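PDB 3P2E: 16S rRNA (adenine(1408)-N(1))-methyltransferase from Escherichia coli, which methylates N1 of adenine 1408 in 16S rRNA of the assembled 30S subunit, using S-adenosyl-L-methionine, and so confers resistance to various aminoglycosides. Local coordinates for residues Ser195-Ala198 against Lys199-Phe203; Gly108-Leu111 against Glu112-Ile115. All coordinates share one frame; numbering follows the deposited sequence.

Two short helices meet one cofactor product from different ends. Interaction 1, the capped helix 196-203, uses its N-terminal end to hold the carboxylate and flank the sulfur of S-adenosyl-L-homocysteine, whereas interaction 2, helix 108-115, borders the adenine. Their centres are 19 Å apart and their nearest atoms about 7 Å, without touching, so the ligand itself spans them. A protein link also exists: the indole NE1 of Trp-197 in interaction 1 is hydrogen-bonded to the carbonyl oxygen of Phe-105, just ahead of interaction 2 in the chain. Asp-55, Ala-87 and Glu-88 are among the other residues hydrogen-bonded to the product.

Interaction 1 (Ser195-Ala198 against Lys199-Phe203); sequences SLWA and KRLAF. With SAH (S-adenosyl-L-homocysteine), chain C.
The helix N-cap formed by Ser-195 opens helix 196-203 and at the same time belongs to the cofactor pocket; its carbonyl oxygen takes the N-H of Lys-199 across the first turn. Ser-195 OG lies between its own backbone N and carbonyl carbon (chi1 84°), from where it accepts the N-H of Ala-198 at 2.9 Å from that N. The same hydroxyl donates to the carboxylate, with 2.8 Å from Ser-195 OG to SAH O. One atom thus ties helix start to ligand, and the N-terminal end of the helix would be expected to favour the negative group electrostatically.

Two residues on, the indole of Trp-197 is flanked on both faces. The thioether SAH SD stands 3.7 Å above one face, displaced toward the rim, and Leu-201 CD1 makes a CH-pi contact with the opposite one, 3.9 Å from the centroid of the five-membered ring of Trp-197. Arg-200 comes from a third side: the benzene edge of the indole points at a face of its guanidinium, with Trp-197 CZ3 3.7 Å from Arg-200 NH2 and the two planes 80° apart, which excludes a flat stack. A bend at chi3 (50°) turns the guanidinium back toward the ring. The N-H of the indole bonds to the carbonyl oxygen of Phe-105, fixing the rotation of the ring, and Trp-107 meets it edge-to-face. Such a capped helix start, carrying an aromatic wall beside the sulfur, forms part of the amino-acid end of the S-adenosyl-L-methionine site, here occupied by the homocysteine product.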
ATOM      1  N   SER A 195       1.309   2.678 -12.145  1.00 14.17           N
ATOM      2  CA  SER A 195       2.262   1.570 -12.198  1.00 14.87           C
ATOM      3  C   SER A 195       2.092   0.819 -13.517  1.00 14.65           C
ATOM      4  O   SER A 195       0.996   0.770 -14.082  1.00 14.11           O
ATOM      5  CB  SER A 195       2.086   0.613 -11.008  1.00 18.64           C
ATOM      6  OG  SER A 195       1.070  -0.346 -11.231  1.00 17.01           O
ATOM      7  N   LEU A 196       3.183   0.251 -14.018  1.00 14.44           N
ATOM      8  CA  LEU A 196       3.135  -0.477 -15.279  1.00 15.68           C
ATOM      9  C   LEU A 196       2.174  -1.657 -15.152  1.00 13.25           C
ATOM     10  O   LEU A 196       1.457  -1.992 -16.090  1.00 13.00           O
ATOM     11  CB  LEU A 196       4.535  -0.968 -15.658  1.00 22.64           C
ATOM     12  CG  LEU A 196       5.673   0.053 -15.538  1.00 22.64           C
ATOM     13  CD1 LEU A 196       6.971  -0.568 -16.031  1.00 22.64           C
ATOM     14  CD2 LEU A 196       5.341   1.302 -16.337  1.00 22.64           C
ATOM     15  N   TRP A 197       2.170  -2.279 -13.978  1.00 14.46           N
ATOM     16  CA  TRP A 197       1.302  -3.416 -13.687  1.00 12.70           C
ATOM     17  C   TRP A 197      -0.167  -3.001 -13.751  1.00 13.14           C
ATOM     18  O   TRP A 197      -0.985  -3.681 -14.371  1.00 13.41           O
ATOM     19  CB  TRP A 197       1.662  -3.956 -12.294  1.00 13.84           C
ATOM     20  CG  TRP A 197       0.732  -4.986 -11.680  1.00 13.10           C
ATOM     21  CD1 TRP A 197       0.089  -4.880 -10.476  1.00 13.06           C
ATOM     22  CD2 TRP A 197       0.455  -6.308 -12.164  1.00 13.71           C
ATOM     23  NE1 TRP A 197      -0.559  -6.056 -10.176  1.00 11.72           N
ATOM     24  CE2 TRP A 197      -0.352  -6.950 -11.192  1.00 14.13           C
ATOM     25  CE3 TRP A 197       0.815  -7.018 -13.318  1.00 16.17           C
ATOM     26  CZ2 TRP A 197      -0.803  -8.267 -11.341  1.00 14.97           C
ATOM     27  CZ3 TRP A 197       0.366  -8.331 -13.467  1.00 17.26           C
ATOM     28  CH2 TRP A 197      -0.436  -8.940 -12.479  1.00 17.19           C
ATOM     29  N   ALA A 198      -0.504  -1.885 -13.116  1.00 13.76           N
ATOM     30  CA  ALA A 198      -1.890  -1.424 -13.128  1.00 12.91           C
ATOM     31  C   ALA A 198      -2.345  -1.097 -14.546  1.00 12.34           C
ATOM     32  O   ALA A 198      -3.486  -1.379 -14.921  1.00 13.75           O
ATOM     33  CB  ALA A 198      -2.051  -0.200 -12.229  1.00 13.13           C
ATOM     34  N   LYS A 199      -1.458  -0.492 -15.330  1.00 13.11           N
ATOM     35  CA  LYS A 199      -1.787  -0.141 -16.710  1.00 14.72           C
ATOM     36  C   LYS A 199      -2.057  -1.410 -17.514  1.00 13.30           C
ATOM     37  O   LYS A 199      -2.995  -1.459 -18.308  1.00 14.63           O
ATOM     38  CB  LYS A 199      -0.645   0.659 -17.342  1.00 20.66           C
ATOM     39  CG  LYS A 199      -0.503   2.081 -16.801  1.00 27.94           C
ATOM     40  CD  LYS A 199      -1.675   2.955 -17.230  1.00 32.88           C
ATOM     41  CE  LYS A 199      -1.562   4.366 -16.662  1.00 35.58           C
ATOM     42  NZ  LYS A 199      -0.257   4.999 -16.995  1.00 38.27           N
ATOM     43  N   ARG A 200      -1.239  -2.437 -17.306  1.00 13.22           N
ATOM     44  CA  ARG A 200      -1.445  -3.700 -18.008  1.00 13.43           C
ATOM     45  C   ARG A 200      -2.808  -4.278 -17.652  1.00 14.61           C
ATOM     46  O   ARG A 200      -3.543  -4.738 -18.527  1.00 14.87           O
ATOM     47  CB  ARG A 200      -0.357  -4.714 -17.640  1.00 14.32           C
ATOM     48  CG  ARG A 200       0.926  -4.568 -18.445  1.00 18.68           C
ATOM     49  CD  ARG A 200       2.016  -5.471 -17.899  1.00 20.26           C
ATOM     50  NE  ARG A 200       1.569  -6.853 -17.717  1.00 22.91           N
ATOM     51  CZ  ARG A 200       2.207  -7.743 -16.963  1.00 21.20           C
ATOM     52  NH1 ARG A 200       3.311  -7.391 -16.320  1.00 23.89           N
ATOM     53  NH2 ARG A 200       1.748  -8.982 -16.850  1.00 20.98           N
ATOM     54  N   LEU A 201      -3.150  -4.254 -16.365  1.00 14.14           N
ATOM     55  CA  LEU A 201      -4.435  -4.797 -15.932  1.00 14.48           C
ATOM     56  C   LEU A 201      -5.606  -3.988 -16.481  1.00 14.92           C
ATOM     57  O   LEU A 201      -6.641  -4.542 -16.846  1.00 15.69           O
ATOM     58  CB  LEU A 201      -4.517  -4.833 -14.405  1.00 13.14           C
ATOM     59  CG  LEU A 201      -3.549  -5.752 -13.653  1.00 14.83           C
ATOM     60  CD1 LEU A 201      -3.672  -5.501 -12.152  1.00 15.16           C
ATOM     61  CD2 LEU A 201      -3.852  -7.215 -13.977  1.00 16.09           C
ATOM     62  N   ALA A 202      -5.435  -2.674 -16.539  1.00 13.29           N
ATOM     63  CA  ALA A 202      -6.484  -1.794 -17.037  1.00 14.61           C
ATOM     64  C   ALA A 202      -6.662  -1.863 -18.548  1.00 15.04           C
ATOM     65  O   ALA A 202      -7.789  -1.837 -19.044  1.00 15.28           O
ATOM     66  CB  ALA A 202      -6.191  -0.356 -16.631  1.00 14.26           C
ATOM     67  N   PHE A 203      -5.554  -1.961 -19.278  1.00 13.86           N
ATOM     68  CA  PHE A 203      -5.611  -1.972 -20.739  1.00 15.07           C
ATOM     69  C   PHE A 203      -5.865  -3.322 -21.407  1.00 15.68           C
ATOM     70  O   PHE A 203      -6.172  -3.366 -22.595  1.00 16.97           O
ATOM     71  CB  PHE A 203      -4.321  -1.380 -21.328  1.00 16.58           C
ATOM     72  CG  PHE A 203      -4.096   0.074 -21.010  1.00 18.33           C
ATOM     73  CD1 PHE A 203      -5.162   0.930 -20.746  1.00 20.47           C
ATOM     74  CD2 PHE A 203      -2.804   0.600 -21.015  1.00 20.49           C
ATOM     75  CE1 PHE A 203      -4.945   2.289 -20.492  1.00 22.91           C
ATOM     76  CE2 PHE A 203      -2.577   1.956 -20.765  1.00 22.30           C
ATOM     77  CZ  PHE A 203      -3.649   2.802 -20.503  1.00 21.39           C
TER
HETATM   78  N   SAH C6732       0.784  -2.327  -5.737  1.00 14.04           N
HETATM   79  CA  SAH C6732       1.460  -2.657  -6.878  1.00 14.61           C
HETATM   80  CB  SAH C6732       1.528  -4.179  -7.029  1.00 16.50           C
HETATM   81  CG  SAH C6732       2.567  -4.759  -7.943  1.00 15.03           C
HETATM   82  SD  SAH C6732       2.629  -6.513  -8.097  1.00 18.09           S
HETATM   83  C   SAH C6732       0.811  -1.886  -8.108  1.00 17.03           C
HETATM   84  O   SAH C6732       1.663  -1.742  -8.879  1.00 18.93           O
HETATM   85  OXT SAH C6732      -0.289  -1.567  -8.189  1.00 15.88           O
HETATM   86  C5' SAH C6732       2.579  -7.323  -6.492  1.00 15.92           C
HETATM   87  C4' SAH C6732       3.712  -6.673  -5.571  1.00 18.07           C
HETATM   88  O4' SAH C6732       3.455  -7.292  -4.304  1.00 19.53           O
HETATM   89  C3' SAH C6732       5.137  -6.998  -5.969  1.00 15.96           C
HETATM   90  O3' SAH C6732       5.916  -5.773  -6.155  1.00 18.26           O
HETATM   91  C2' SAH C6732       5.656  -7.944  -4.825  1.00 17.56           C
HETATM   92  O2' SAH C6732       7.029  -7.851  -4.514  1.00 14.87           O
HETATM   93  C1' SAH C6732       4.736  -7.553  -3.649  1.00 17.48           C
HETATM   94  N9  SAH C6732       4.557  -8.647  -2.614  1.00 17.73           N
HETATM   95  C8  SAH C6732       4.248  -9.993  -2.857  1.00 19.19           C
HETATM   96  N7  SAH C6732       4.215 -10.716  -1.752  1.00 20.46           N
HETATM   97  C5  SAH C6732       4.526  -9.741  -0.747  1.00 19.57           C
HETATM   98  C6  SAH C6732       4.630  -9.977   0.668  1.00 20.15           C
HETATM   99  N6  SAH C6732       4.435 -11.200   1.214  1.00 20.59           N
HETATM  100  N1  SAH C6732       4.944  -8.850   1.407  1.00 19.38           N
HETATM  101  C2  SAH C6732       5.143  -7.588   0.832  1.00 16.59           C
HETATM  102  N3  SAH C6732       5.040  -7.372  -0.539  1.00 16.65           N
HETATM  103  C4  SAH C6732       4.729  -8.508  -1.245  1.00 18.29           C

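Interaction 2 (Gly108-Leu111 against Glu112-Ile115). With SAH (S-adenosyl-L-homocysteine), chain C.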
ATOM      1  N   GLY A 108       1.109 -12.870  -5.954  1.00 17.40           N
ATOM      2  CA  GLY A 108       1.939 -13.733  -5.135  1.00 16.42           C
ATOM      3  C   GLY A 108       1.383 -13.987  -3.747  1.00 16.66           C
ATOM      4  O   GLY A 108       0.164 -14.046  -3.549  1.00 14.77           O
ATOM      5  N   THR A 109       2.273 -14.127  -2.771  1.00 16.17           N
ATOM      6  CA  THR A 109       1.837 -14.408  -1.410  1.00 15.88           C
ATOM      7  C   THR A 109       0.955 -13.315  -0.809  1.00 15.10           C
ATOM      8  O   THR A 109       0.029 -13.613  -0.063  1.00 15.91           O
ATOM      9  CB  THR A 109       3.043 -14.673  -0.467  1.00 17.85           C
ATOM     10  OG1 THR A 109       3.886 -13.518  -0.407  1.00 18.89           O
ATOM     11  CG2 THR A 109       3.861 -15.849  -0.978  1.00 19.66           C
ATOM     12  N   LEU A 110       1.221 -12.055  -1.144  1.00 13.66           N
ATOM     13  CA  LEU A 110       0.421 -10.965  -0.592  1.00 14.16           C
ATOM     14  C   LEU A 110      -1.037 -11.087  -1.018  1.00 15.05           C
ATOM     15  O   LEU A 110      -1.949 -10.831  -0.224  1.00 14.75           O
ATOM     16  CB  LEU A 110       0.981  -9.601  -1.019  1.00 16.09           C
ATOM     17  CG  LEU A 110       0.319  -8.375  -0.376  1.00 15.95           C
ATOM     18  CD1 LEU A 110       0.334  -8.507   1.143  1.00 18.91           C
ATOM     19  CD2 LEU A 110       1.054  -7.108  -0.813  1.00 17.46           C
ATOM     20  N   LEU A 111      -1.267 -11.480  -2.266  1.00 14.97           N
ATOM     21  CA  LEU A 111      -2.637 -11.643  -2.736  1.00 16.03           C
ATOM     22  C   LEU A 111      -3.345 -12.707  -1.894  1.00 15.89           C
ATOM     23  O   LEU A 111      -4.477 -12.509  -1.456  1.00 15.45           O
ATOM     24  CB  LEU A 111      -2.660 -12.043  -4.217  1.00 16.20           C
ATOM     25  CG  LEU A 111      -4.037 -12.410  -4.791  1.00 17.98           C
ATOM     26  CD1 LEU A 111      -4.977 -11.226  -4.699  1.00 16.67           C
ATOM     27  CD2 LEU A 111      -3.886 -12.854  -6.244  1.00 18.62           C
ATOM     28  N   GLU A 112      -2.673 -13.830  -1.650  1.00 17.04           N
ATOM     29  CA  GLU A 112      -3.282 -14.893  -0.859  1.00 19.20           C
ATOM     30  C   GLU A 112      -3.564 -14.454   0.583  1.00 16.98           C
ATOM     31  O   GLU A 112      -4.586 -14.826   1.158  1.00 16.59           O
ATOM     32  CB  GLU A 112      -2.403 -16.152  -0.865  1.00 31.20           C
ATOM     33  CG  GLU A 112      -1.217 -16.115   0.077  1.00 40.74           C
ATOM     34  CD  GLU A 112      -0.527 -17.463   0.202  1.00 44.53           C
ATOM     35  OE1 GLU A 112      -1.211 -18.453   0.539  1.00 47.40           O
ATOM     36  OE2 GLU A 112       0.698 -17.532  -0.031  1.00 48.36           O
ATOM     37  N   TYR A 113      -2.679 -13.650   1.168  1.00 14.28           N
ATOM     38  CA  TYR A 113      -2.898 -13.196   2.543  1.00 16.40           C
ATOM     39  C   TYR A 113      -4.166 -12.355   2.637  1.00 16.70           C
ATOM     40  O   TYR A 113      -4.855 -12.363   3.658  1.00 16.29           O
ATOM     41  CB  TYR A 113      -1.716 -12.366   3.051  1.00 15.22           C
ATOM     42  CG  TYR A 113      -0.413 -13.128   3.137  1.00 16.30           C
ATOM     43  CD1 TYR A 113      -0.401 -14.507   3.355  1.00 16.06           C
ATOM     44  CD2 TYR A 113       0.809 -12.470   3.022  1.00 15.97           C
ATOM     45  CE1 TYR A 113       0.798 -15.211   3.454  1.00 19.09           C
ATOM     46  CE2 TYR A 113       2.012 -13.164   3.125  1.00 19.12           C
ATOM     47  CZ  TYR A 113       1.999 -14.533   3.339  1.00 19.80           C
ATOM     48  OH  TYR A 113       3.186 -15.226   3.433  1.00 22.73           O
ATOM     49  N   VAL A 114      -4.469 -11.623   1.573  1.00 16.55           N
ATOM     50  CA  VAL A 114      -5.658 -10.784   1.569  1.00 15.32           C
ATOM     51  C   VAL A 114      -6.926 -11.577   1.263  1.00 16.73           C
ATOM     52  O   VAL A 114      -7.946 -11.399   1.925  1.00 17.90           O
ATOM     53  CB  VAL A 114      -5.531  -9.629   0.533  1.00 16.02           C
ATOM     54  CG1 VAL A 114      -6.839  -8.851   0.452  1.00 15.84           C
ATOM     55  CG2 VAL A 114      -4.399  -8.696   0.928  1.00 15.68           C
ATOM     56  N   ILE A 115      -6.851 -12.464   0.275  1.00 16.05           N
ATOM     57  CA  ILE A 115      -8.018 -13.239  -0.154  1.00 18.62           C
ATOM     58  C   ILE A 115      -8.444 -14.442   0.685  1.00 19.66           C
ATOM     59  O   ILE A 115      -9.643 -14.713   0.807  1.00 20.59           O
ATOM     60  CB  ILE A 115      -7.842 -13.728  -1.613  1.00 25.02           C
ATOM     61  CG1 ILE A 115      -7.512 -12.544  -2.524  1.00 27.17           C
ATOM     62  CG2 ILE A 115      -9.115 -14.411  -2.096  1.00 28.08           C
ATOM     63  CD1 ILE A 115      -8.491 -11.418  -2.440  1.00 29.22           C
TER
HETATM   64  N   SAH C6732       0.784  -2.327  -5.737  1.00 14.04           N
HETATM   65  CA  SAH C6732       1.460  -2.657  -6.878  1.00 14.61           C
HETATM   66  CB  SAH C6732       1.528  -4.179  -7.029  1.00 16.50           C
HETATM   67  CG  SAH C6732       2.567  -4.759  -7.943  1.00 15.03           C
HETATM   68  SD  SAH C6732       2.629  -6.513  -8.097  1.00 18.09           S
HETATM   69  C   SAH C6732       0.811  -1.886  -8.108  1.00 17.03           C
HETATM   70  O   SAH C6732       1.663  -1.742  -8.879  1.00 18.93           O
HETATM   71  OXT SAH C6732      -0.289  -1.567  -8.189  1.00 15.88           O
HETATM   72  C5' SAH C6732       2.579  -7.323  -6.492  1.00 15.92           C
HETATM   73  C4' SAH C6732       3.712  -6.673  -5.571  1.00 18.07           C
HETATM   74  O4' SAH C6732       3.455  -7.292  -4.304  1.00 19.53           O
HETATM   75  C3' SAH C6732       5.137  -6.998  -5.969  1.00 15.96           C
HETATM   76  O3' SAH C6732       5.916  -5.773  -6.155  1.00 18.26           O
HETATM   77  C2' SAH C6732       5.656  -7.944  -4.825  1.00 17.56           C
HETATM   78  O2' SAH C6732       7.029  -7.851  -4.514  1.00 14.87           O
HETATM   79  C1' SAH C6732       4.736  -7.553  -3.649  1.00 17.48           C
HETATM   80  N9  SAH C6732       4.557  -8.647  -2.614  1.00 17.73           N
HETATM   81  C8  SAH C6732       4.248  -9.993  -2.857  1.00 19.19           C
HETATM   82  N7  SAH C6732       4.215 -10.716  -1.752  1.00 20.46           N
HETATM   83  C5  SAH C6732       4.526  -9.741  -0.747  1.00 19.57           C
HETATM   84  C6  SAH C6732       4.630  -9.977   0.668  1.00 20.15           C
HETATM   85  N6  SAH C6732       4.435 -11.200   1.214  1.00 20.59           N
HETATM   86  N1  SAH C6732       4.944  -8.850   1.407  1.00 19.38           N
HETATM   87  C2  SAH C6732       5.143  -7.588   0.832  1.00 16.59           C
HETATM   88  N3  SAH C6732       5.040  -7.372  -0.539  1.00 16.65           N
HETATM   89  C4  SAH C6732       4.729  -8.508  -1.245  1.00 18.29           C
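Leu-111 O is gripped by two N-H groups of the next turn: Ile-115 N at 2.9 Å makes a straight bond (163° at the hydrogen), while Val-114 N at 3.2 Å adds a bent, weak one. The side chains of Leu-111 and Ile-115 meet too, the CD1 branch of Leu-111 resting 3.6 Å from Ile-115 CG1.

On the ligand side, Thr-109 OG1 accepts the adenine amino group, 2.9 Å from SAH N6 and almost perfectly linear at 176°; a chi1 of 61° places the hydroxyl opposite the amino group. Leu-110 instead lies over a face of the adenine, with its CB 3.5 Å from SAH N7. In this Rossmann-like methyltransferase domain, helix 108-115 follows the parallel strand 98-104, and Leu-110 and Val-114 pack on Ile-103 of that strand, Val-114 also reaching Phe-137 of strand 133-139.

Tyr-113 runs back along the helix, bringing its OH to 3.9 Å from Thr-109 CB, and its ring atom CE2 comes within 3.7 Å of SAH N6. The phenol is held by a hydrogen bond to Glu-88, whose other carboxylate oxygen bonds the ligand.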